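Local coordinates for protein pectinesterase (Sitophilus oryzae, PDB 4PMH) that hydrolyses the methyl esters of pectin, releasing methanol and leaving galacturonate chains, and probably helps the rice weevil digest plant cell walls, at residues S294-S299 with G305-G310; S339-N344 with L348-Y353; F255-D260 with N354-Y359. One frame throughout, in Å; residues are numbered along the deposited sequence.

Interaction 1 of 3, residues S294-S299 with G305-G310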
loop_
_atom_site.group_PDB
_atom_site.type_symbol
_atom_site.label_atom_id
_atom_site.label_comp_id
_atom_site.label_asym_id
_atom_site.label_seq_id
_atom_site.Cartn_x
_atom_site.Cartn_y
_atom_site.Cartn_z
ATOM N N SER A 294 5.008 -4.069 14.171
ATOM C CA SER A 294 4.965 -2.679 14.691
ATOM C C SER A 294 4.811 -2.633 16.206
ATOM O O SER A 294 3.977 -3.333 16.785
ATOM C CB SER A 294 3.864 -1.824 14.043
ATOM O OG SER A 294 2.683 -2.560 13.823
ATOM N N GLY A 295 5.657 -1.822 16.831
ATOM C CA GLY A 295 5.661 -1.644 18.280
ATOM C C GLY A 295 6.262 -2.783 19.072
ATOM O O GLY A 295 6.180 -2.782 20.294
ATOM N N VAL A 296 6.874 -3.756 18.389
ATOM C CA VAL A 296 7.510 -4.898 19.043
ATOM C C VAL A 296 9.007 -4.693 19.031
ATOM O O VAL A 296 9.622 -4.646 17.967
ATOM C CB VAL A 296 7.185 -6.226 18.338
ATOM C CG1 VAL A 296 7.912 -7.392 19.032
ATOM C CG2 VAL A 296 5.671 -6.434 18.303
ATOM N N SER A 297 9.579 -4.608 20.229
ATOM C CA SER A 297 10.966 -4.178 20.413
ATOM C C SER A 297 12.018 -5.163 19.899
ATOM O O SER A 297 13.050 -4.771 19.374
ATOM C CB SER A 297 11.230 -3.944 21.899
ATOM O OG SER A 297 12.361 -3.115 22.047
ATOM N N SER A 298 11.755 -6.440 20.112
ATOM C CA SER A 298 12.666 -7.520 19.748
ATOM C C SER A 298 11.815 -8.770 19.686
ATOM O O SER A 298 10.652 -8.738 20.088
ATOM C CB SER A 298 13.754 -7.689 20.811
ATOM O OG SER A 298 13.186 -8.136 22.024
ATOM N N SER A 299 12.387 -9.874 19.223
ATOM C CA SER A 299 11.653 -11.136 19.206
ATOM C C SER A 299 11.169 -11.520 20.611
ATOM O O SER A 299 10.084 -12.105 20.768
ATOM C CB SER A 299 12.482 -12.255 18.561
ATOM O OG SER A 299 13.807 -12.263 19.046
ATOM N N GLY A 305 -1.234 -13.137 19.890
ATOM C CA GLY A 305 -2.605 -12.696 20.183
ATOM C C GLY A 305 -2.763 -11.223 20.549
ATOM O O GLY A 305 -3.878 -10.703 20.533
ATOM N N THR A 306 -1.659 -10.548 20.884
ATOM C CA THR A 306 -1.679 -9.128 21.216
ATOM C C THR A 306 -0.828 -8.321 20.215
ATOM O O THR A 306 -1.304 -7.305 19.679
ATOM C CB THR A 306 -1.203 -8.893 22.668
ATOM O OG1 THR A 306 -2.082 -9.574 23.579
ATOM C CG2 THR A 306 -1.175 -7.421 23.013
ATOM N N SER A 307 0.411 -8.764 19.973
ATOM C CA SER A 307 1.282 -8.134 18.979
ATOM C C SER A 307 0.702 -8.293 17.573
ATOM O O SER A 307 -0.077 -9.212 17.339
ATOM C CB SER A 307 2.694 -8.701 19.038
ATOM O OG SER A 307 3.241 -8.605 20.344
ATOM N N PRO A 308 1.061 -7.383 16.641
ATOM C CA PRO A 308 0.616 -7.554 15.261
ATOM C C PRO A 308 1.102 -8.877 14.726
ATOM O O PRO A 308 2.151 -9.373 15.163
ATOM C CB PRO A 308 1.325 -6.427 14.499
ATOM C CG PRO A 308 1.783 -5.454 15.515
ATOM C CD PRO A 308 1.924 -6.197 16.810
ATOM N N ASN A 309 0.341 -9.463 13.815
ATOM C CA ASN A 309 0.807 -10.640 13.137
ATOM C C ASN A 309 0.303 -10.624 11.708
ATOM O O ASN A 309 -0.801 -11.110 11.396
ATOM C CB ASN A 309 0.409 -11.910 13.899
ATOM C CG ASN A 309 1.146 -13.141 13.411
ATOM O OD1 ASN A 309 2.300 -13.084 12.934
ATOM N ND2 ASN A 309 0.467 -14.278 13.517
ATOM N N GLY A 310 1.131 -10.025 10.848
ATOM C CA GLY A 310 0.761 -9.725 9.459
ATOM C C GLY A 310 0.099 -10.872 8.714
ATOM O O GLY A 310 0.581 -12.001 8.751
#
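Pro308 turns the CG-CD edge of its ring to Ser294 and Val296 within one long connection of the right-handed parallel beta-helix, the loop that carries the chain from strand 286-290 to strand 311-315. The tight part is at Pro308. Its CG lies 3.3 Å from the carbonyl O of Ser294 and 3.5 Å from OG of the same residue, so the ring methylene faces two oxygens of one serine. The Ser294 hydroxyl sits between its own backbone N and carbonyl carbon (chi1 38°), which sets it off the CG corner of the proline ring; its hydrogen bond goes elsewhere, to OD2 of Asp258. Ser294 also stands about 4 Å, side chain to side chain, from Trp292, a probable substrate-binding residue, so the contact borders the likely pectin-binding cleft.

Toward Val296 the packing slackens. A single branch does the touching: CG2, directed anti to the carbonyl carbon, reaches Pro308 CD at 4.0 Å. No hydrogen bond joins the two segments, and only 139 Å² is buried between them. Beyond Val296 the chain moves off as Ser297, Ser298 and Ser299, with Ser297 and Ser299 exposed to solvent, whereas Ser307 on the facing segment is buried and turns its hydroxyl to the backbone N of Val303. At this looser end, Val296 CG2 rests against the CB of Ser307 at 3.8 Å.

Interaction 2 of 3, residues S339-N344 with L348-Y353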
loop_
_atom_site.group_PDB
_atom_site.type_symbol
_atom_site.label_atom_id
_atom_site.label_comp_id
_atom_site.label_asym_id
_atom_site.label_seq_id
_atom_site.Cartn_x
_atom_site.Cartn_y
_atom_site.Cartn_z
ATOM N N SER A 339 8.069 -18.361 10.773
ATOM C CA SER A 339 7.634 -19.725 11.085
ATOM C C SER A 339 6.321 -20.053 10.355
ATOM O O SER A 339 5.287 -19.432 10.601
ATOM C CB SER A 339 7.471 -19.895 12.596
ATOM O OG SER A 339 7.218 -21.254 12.962
ATOM N N GLY A 340 6.378 -21.028 9.459
ATOM C CA GLY A 340 5.200 -21.445 8.684
ATOM C C GLY A 340 4.611 -22.724 9.256
ATOM O O GLY A 340 5.328 -23.652 9.645
ATOM N N ASN A 341 3.292 -22.763 9.316
ATOM C CA ASN A 341 2.584 -23.906 9.829
ATOM C C ASN A 341 2.086 -24.756 8.675
ATOM O O ASN A 341 1.114 -24.424 7.995
ATOM C CB ASN A 341 1.402 -23.468 10.711
ATOM C CG ASN A 341 0.784 -24.631 11.462
ATOM O OD1 ASN A 341 1.142 -25.790 11.222
ATOM N ND2 ASN A 341 -0.121 -24.330 12.393
ATOM N N ASN A 342 2.784 -25.850 8.443
ATOM C CA ASN A 342 2.410 -26.761 7.372
ATOM C C ASN A 342 1.760 -28.060 7.857
ATOM O O ASN A 342 1.821 -29.062 7.147
ATOM C CB ASN A 342 3.623 -27.071 6.480
ATOM C CG ASN A 342 4.652 -27.956 7.171
ATOM O OD1 ASN A 342 4.955 -27.764 8.343
ATOM N ND2 ASN A 342 5.200 -28.919 6.441
ATOM N N ALA A 343 1.144 -28.040 9.041
ATOM C CA ALA A 343 0.408 -29.199 9.525
ATOM C C ALA A 343 -0.822 -29.398 8.678
ATOM O O ALA A 343 -1.419 -28.428 8.219
ATOM C CB ALA A 343 0.003 -29.015 10.970
ATOM N N ASN A 344 -1.218 -30.652 8.487
ATOM C CA ASN A 344 -2.365 -30.950 7.640
ATOM C C ASN A 344 -3.619 -30.382 8.255
ATOM O O ASN A 344 -4.470 -29.870 7.539
ATOM C CB ASN A 344 -2.519 -32.455 7.385
ATOM C CG ASN A 344 -1.326 -33.043 6.648
ATOM O OD1 ASN A 344 -1.312 -33.140 5.409
ATOM N ND2 ASN A 344 -0.308 -33.439 7.405
ATOM N N LEU A 348 -5.496 -21.229 10.669
ATOM C CA LEU A 348 -4.776 -20.238 9.860
ATOM C C LEU A 348 -4.669 -18.881 10.564
ATOM O O LEU A 348 -3.926 -17.993 10.117
ATOM C CB LEU A 348 -5.434 -20.074 8.486
ATOM C CG LEU A 348 -5.498 -21.336 7.604
ATOM C CD1 LEU A 348 -6.438 -21.087 6.442
ATOM C CD2 LEU A 348 -4.130 -21.753 7.092
ATOM N N ASN A 349 -5.389 -18.724 11.671
ATOM C CA ASN A 349 -5.292 -17.520 12.495
ATOM C C ASN A 349 -4.446 -17.679 13.757
ATOM O O ASN A 349 -4.413 -16.794 14.599
ATOM C CB ASN A 349 -6.691 -17.029 12.832
ATOM C CG ASN A 349 -7.383 -16.441 11.622
ATOM O OD1 ASN A 349 -6.804 -15.610 10.919
ATOM N ND2 ASN A 349 -8.614 -16.858 11.364
ATOM N N ASN A 350 -3.752 -18.801 13.869
ATOM C CA ASN A 350 -2.846 -19.061 14.993
ATOM C C ASN A 350 -1.727 -18.027 14.979
ATOM O O ASN A 350 -1.135 -17.773 13.934
ATOM C CB ASN A 350 -2.279 -20.464 14.812
ATOM C CG ASN A 350 -1.419 -20.938 15.979
ATOM O OD1 ASN A 350 -0.776 -20.158 16.668
ATOM N ND2 ASN A 350 -1.360 -22.266 16.154
ATOM N N ASP A 351 -1.418 -17.462 16.135
ATOM C CA ASP A 351 -0.421 -16.383 16.234
ATOM C C ASP A 351 0.922 -16.836 16.765
ATOM O O ASP A 351 1.810 -16.023 17.023
ATOM C CB ASP A 351 -0.972 -15.246 17.087
ATOM C CG ASP A 351 -2.138 -14.555 16.421
ATOM O OD1 ASP A 351 -2.008 -14.192 15.227
ATOM O OD2 ASP A 351 -3.188 -14.382 17.083
ATOM N N ASN A 352 1.086 -18.136 16.913
ATOM C CA ASN A 352 2.393 -18.698 17.193
ATOM C C ASN A 352 3.188 -18.941 15.928
ATOM O O ASN A 352 4.375 -19.269 15.993
ATOM C CB ASN A 352 2.233 -19.976 17.997
ATOM C CG ASN A 352 1.531 -19.717 19.295
ATOM O OD1 ASN A 352 2.126 -19.184 20.224
ATOM N ND2 ASN A 352 0.240 -20.015 19.343
ATOM N N TYR A 353 2.519 -18.787 14.783
ATOM C CA TYR A 353 3.152 -18.835 13.485
ATOM C C TYR A 353 2.773 -17.575 12.708
ATOM O O TYR A 353 1.810 -16.882 13.062
ATOM C CB TYR A 353 2.632 -20.029 12.697
ATOM C CG TYR A 353 2.913 -21.360 13.345
ATOM C CD1 TYR A 353 4.086 -22.049 13.070
ATOM C CD2 TYR A 353 1.993 -21.936 14.218
ATOM C CE1 TYR A 353 4.350 -23.270 13.663
ATOM C CE2 TYR A 353 2.242 -23.170 14.816
ATOM C CZ TYR A 353 3.422 -23.824 14.540
ATOM O OH TYR A 353 3.697 -25.040 15.121
HETATM O O HOH W 1 6.734 -21.336 15.441
#
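Ser339 and Tyr353 bring the two backbones to 5.2 Å between CA atoms, and from there the segments diverge, neither having regular secondary structure. Both belong to the loop that precedes strand 355-359, the last coil strand of the parallel beta-helix. Two Asx turns shape them: Asn341 OD1 accepts from the backbone N of Ala343, and Asn350 OD1 from that of Asn352.

The Tyr353 ring carries most of the contact. Asn341 approaches over one face, its CB 3.8 Å from the ring centroid and 14° off the normal, a CH-pi contact. With CG anti to the backbone N (chi1 -170°), the carboxamide extends across the same ring, stacked with planes 28° apart, and ND2 comes 3.6 Å from Tyr353 CE2. Ser339 arrives obliquely, its OG 3.2 Å from Tyr353 CD1, while its carbonyl O lies at the ring edge, in plane. A water links the segments, 2.5 Å from Ser339 OG and donating to Asn352 O at 3.2 Å.

Asn350 OD1 is gripped twice, by N and ND2 of Asn352, which probably limits the turning of that amide. Without a direct hydrogen bond between the segments, the contact rests mainly on the aromatic face, with the water as an additional bridge; the Asx bond of Asn341 probably limits rotation of its amide and so helps keep it stacked on the tyrosine.

Interaction 3 of 3, residues F255-D260 with N354-Y359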
loop_
_atom_site.group_PDB
_atom_site.type_symbol
_atom_site.label_atom_id
_atom_site.label_comp_id
_atom_site.label_asym_id
_atom_site.label_seq_id
_atom_site.Cartn_x
_atom_site.Cartn_y
_atom_site.Cartn_z
ATOM N N PHE A 255 5.919 -7.428 0.582
ATOM C CA PHE A 255 4.877 -7.137 1.556
ATOM C C PHE A 255 5.390 -7.115 2.989
ATOM O O PHE A 255 6.174 -7.972 3.386
ATOM C CB PHE A 255 3.747 -8.165 1.450
ATOM C CG PHE A 255 3.090 -8.201 0.098
ATOM C CD1 PHE A 255 2.115 -7.295 -0.238
ATOM C CD2 PHE A 255 3.476 -9.135 -0.850
ATOM C CE1 PHE A 255 1.517 -7.317 -1.493
ATOM C CE2 PHE A 255 2.887 -9.178 -2.104
ATOM C CZ PHE A 255 1.911 -8.266 -2.427
ATOM N N ALA A 256 4.931 -6.130 3.761
ATOM C CA ALA A 256 5.215 -6.044 5.190
ATOM C C ALA A 256 3.946 -5.672 5.958
ATOM O O ALA A 256 3.813 -4.567 6.446
ATOM C CB ALA A 256 6.352 -5.058 5.485
ATOM N N PRO A 257 3.014 -6.632 6.107
ATOM C CA PRO A 257 1.799 -6.356 6.883
ATOM C C PRO A 257 1.985 -6.370 8.391
ATOM O O PRO A 257 2.775 -7.170 8.913
ATOM C CB PRO A 257 0.825 -7.472 6.444
ATOM C CG PRO A 257 1.629 -8.433 5.638
ATOM C CD PRO A 257 3.076 -8.034 5.664
ATOM N N ASP A 258 1.278 -5.458 9.077
ATOM C CA ASP A 258 1.222 -5.441 10.545
ATOM C C ASP A 258 -0.214 -5.676 11.014
ATOM O O ASP A 258 -0.657 -5.181 12.060
ATOM C CB ASP A 258 1.839 -4.148 11.121
ATOM C CG ASP A 258 0.949 -2.918 10.988
ATOM O OD1 ASP A 258 0.123 -2.819 10.057
ATOM O OD2 ASP A 258 1.152 -1.995 11.823
ATOM N N THR A 259 -0.924 -6.481 10.236
ATOM C CA THR A 259 -2.294 -6.847 10.533
ATOM C C THR A 259 -2.489 -7.238 11.991
ATOM O O THR A 259 -1.757 -8.077 12.536
ATOM C CB THR A 259 -2.724 -8.053 9.682
ATOM O OG1 THR A 259 -2.190 -7.936 8.353
ATOM C CG2 THR A 259 -4.231 -8.148 9.657
ATOM N N ASP A 260 -3.480 -6.624 12.617
ATOM C CA ASP A 260 -3.890 -6.976 13.984
ATOM C C ASP A 260 -4.212 -8.484 14.085
ATOM O O ASP A 260 -4.897 -9.012 13.209
ATOM C CB ASP A 260 -5.114 -6.119 14.391
ATOM C CG ASP A 260 -5.490 -6.265 15.867
ATOM O OD1 ASP A 260 -6.028 -7.330 16.260
ATOM O OD2 ASP A 260 -5.293 -5.293 16.627
ATOM N N ASN A 354 3.511 -17.312 11.634
ATOM C CA ASN A 354 3.136 -16.270 10.709
ATOM C C ASN A 354 1.867 -16.646 9.959
ATOM O O ASN A 354 1.417 -17.797 10.009
ATOM C CB ASN A 354 4.269 -15.970 9.764
ATOM C CG ASN A 354 5.418 -15.301 10.466
ATOM O OD1 ASN A 354 6.363 -15.972 10.896
ATOM N ND2 ASN A 354 5.311 -13.982 10.664
ATOM N N ARG A 355 1.272 -15.656 9.301
ATOM C CA ARG A 355 0.025 -15.863 8.560
ATOM C C ARG A 355 0.207 -15.468 7.108
ATOM O O ARG A 355 -0.599 -14.714 6.536
ATOM C CB ARG A 355 -1.157 -15.082 9.180
ATOM C CG ARG A 355 -1.303 -15.162 10.708
ATOM C CD ARG A 355 -1.781 -13.801 11.272
ATOM N NE ARG A 355 -3.198 -13.787 11.171
ATOM C CZ ARG A 355 -4.012 -12.756 11.288
ATOM N NH1 ARG A 355 -3.604 -11.508 11.532
ATOM N NH2 ARG A 355 -5.296 -13.032 11.144
ATOM N N PHE A 356 1.257 -15.996 6.500
ATOM C CA PHE A 356 1.521 -15.803 5.092
ATOM C C PHE A 356 1.227 -17.103 4.360
ATOM O O PHE A 356 1.786 -18.142 4.690
ATOM C CB PHE A 356 2.988 -15.429 4.868
ATOM C CG PHE A 356 3.453 -14.229 5.640
ATOM C CD1 PHE A 356 2.598 -13.190 5.945
ATOM C CD2 PHE A 356 4.768 -14.146 6.048
ATOM C CE1 PHE A 356 3.044 -12.081 6.642
ATOM C CE2 PHE A 356 5.227 -13.047 6.754
ATOM C CZ PHE A 356 4.365 -12.017 7.051
ATOM N N TRP A 357 0.330 -17.051 3.383
ATOM C CA TRP A 357 -0.115 -18.269 2.708
ATOM C C TRP A 357 -0.278 -18.065 1.219
ATOM O O TRP A 357 -0.453 -16.952 0.749
ATOM C CB TRP A 357 -1.470 -18.748 3.256
ATOM C CG TRP A 357 -1.662 -18.594 4.748
ATOM C CD1 TRP A 357 -2.244 -17.532 5.400
ATOM C CD2 TRP A 357 -1.313 -19.534 5.750
ATOM N NE1 TRP A 357 -2.254 -17.756 6.748
ATOM C CE2 TRP A 357 -1.691 -18.979 6.999
ATOM C CE3 TRP A 357 -0.702 -20.793 5.729
ATOM C CZ2 TRP A 357 -1.470 -19.640 8.217
ATOM C CZ3 TRP A 357 -0.483 -21.440 6.930
ATOM C CH2 TRP A 357 -0.880 -20.858 8.163
ATOM N N GLU A 358 -0.273 -19.167 0.479
ATOM C CA GLU A 358 -0.512 -19.117 -0.956
ATOM C C GLU A 358 -1.544 -20.155 -1.364
ATOM O O GLU A 358 -1.719 -21.135 -0.668
ATOM C CB GLU A 358 0.761 -19.428 -1.693
ATOM C CG GLU A 358 1.838 -18.385 -1.547
ATOM C CD GLU A 358 3.110 -18.891 -2.151
ATOM O OE1 GLU A 358 3.978 -19.273 -1.366
ATOM O OE2 GLU A 358 3.208 -18.972 -3.394
ATOM N N TYR A 359 -2.170 -19.966 -2.522
ATOM C CA TYR A 359 -3.032 -20.996 -3.090
ATOM C C TYR A 359 -3.003 -20.879 -4.604
ATOM O O TYR A 359 -3.369 -19.833 -5.137
ATOM C CB TYR A 359 -4.485 -20.823 -2.632
ATOM C CG TYR A 359 -5.443 -21.819 -3.285
ATOM C CD1 TYR A 359 -5.373 -23.164 -2.981
ATOM C CD2 TYR A 359 -6.424 -21.403 -4.181
ATOM C CE1 TYR A 359 -6.234 -24.084 -3.563
ATOM C CE2 TYR A 359 -7.293 -22.326 -4.777
ATOM C CZ TYR A 359 -7.178 -23.660 -4.465
ATOM O OH TYR A 359 -8.029 -24.603 -5.030
#
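Pro257 with Phe356, and Asp260 with Arg355, form the two halves of this buried contact, in which the end of strand 252-257 and the loop after it face strand 355-359 across the interior of the parallel beta-helix. The backbones stay well apart, 9.6 Å between the CA atoms of Pro257 and Phe356, so side chains bridge the gap. Phe255, earlier on the strand, turns its ring to Leu312 and Val269 in the core. Pro257 then meets Phe356 from the opposite direction, its CG 4.0 Å from CE1 of the ring. Phe356 also meets the ring of Trp329, and its side chain lies about 5 Å from that of Arg290, a probable substrate-binding residue, so this apolar pair lies close behind the likely cleft.

Asp258 is directed to Ser294. Thr259 gives its hydroxyl a bond with the backbone N of Gln311, while the side chains of Thr259 and Arg355 cross at a slant, with CG2, anti to the threonine backbone N, 3.9 Å from NH1. At Asp260 the backbone does the work: Arg355 NH1 donates to its carbonyl O over 3.3 Å, a long and bent bond (138° at the hydrogen) whose donor sits above the carbonyl plane. Bends at chi2 and chi3 bring the guanidinium there; NH1 also bonds Asn309 O, while NH2 bonds Lys263 O and Asn349 OD1. A leucine in its place would probably leave these four oxygens, from three loops, without the guanidinium that joins them.

The nearest Asp260 carboxylate oxygen, OD1, stays 6.8 Å from Arg355 NH1 and bonds the N of His262. Within this contact the arginine therefore acts through neutral carbonyl oxygen, joining loop backbone directly to the last strand.

How the interactions relate
The three contacts cluster at the C-terminal end of the parallel beta-helix, their centres 11 to 16 Å apart. Interaction 3 spans the longest stretch of chain, from strand 252-257 to strand 355-359; interactions 1 and 2 follow one another within that span, in the loops before strands 311-315 and 355-359. Asn309 binds both neighbours: its ND2 lies 3.0 Å from Tyr353 O of interaction 2, and its N 2.8 Å from Thr259 O of interaction 3. Ser339 N meets Asn354 OD1 at 2.9 Å, tying interaction 2 to interaction 3. Together they fasten the end coils to one another, with interactions 1 and 3 bordering the probable substrate-binding residues and interaction 2 remote from them.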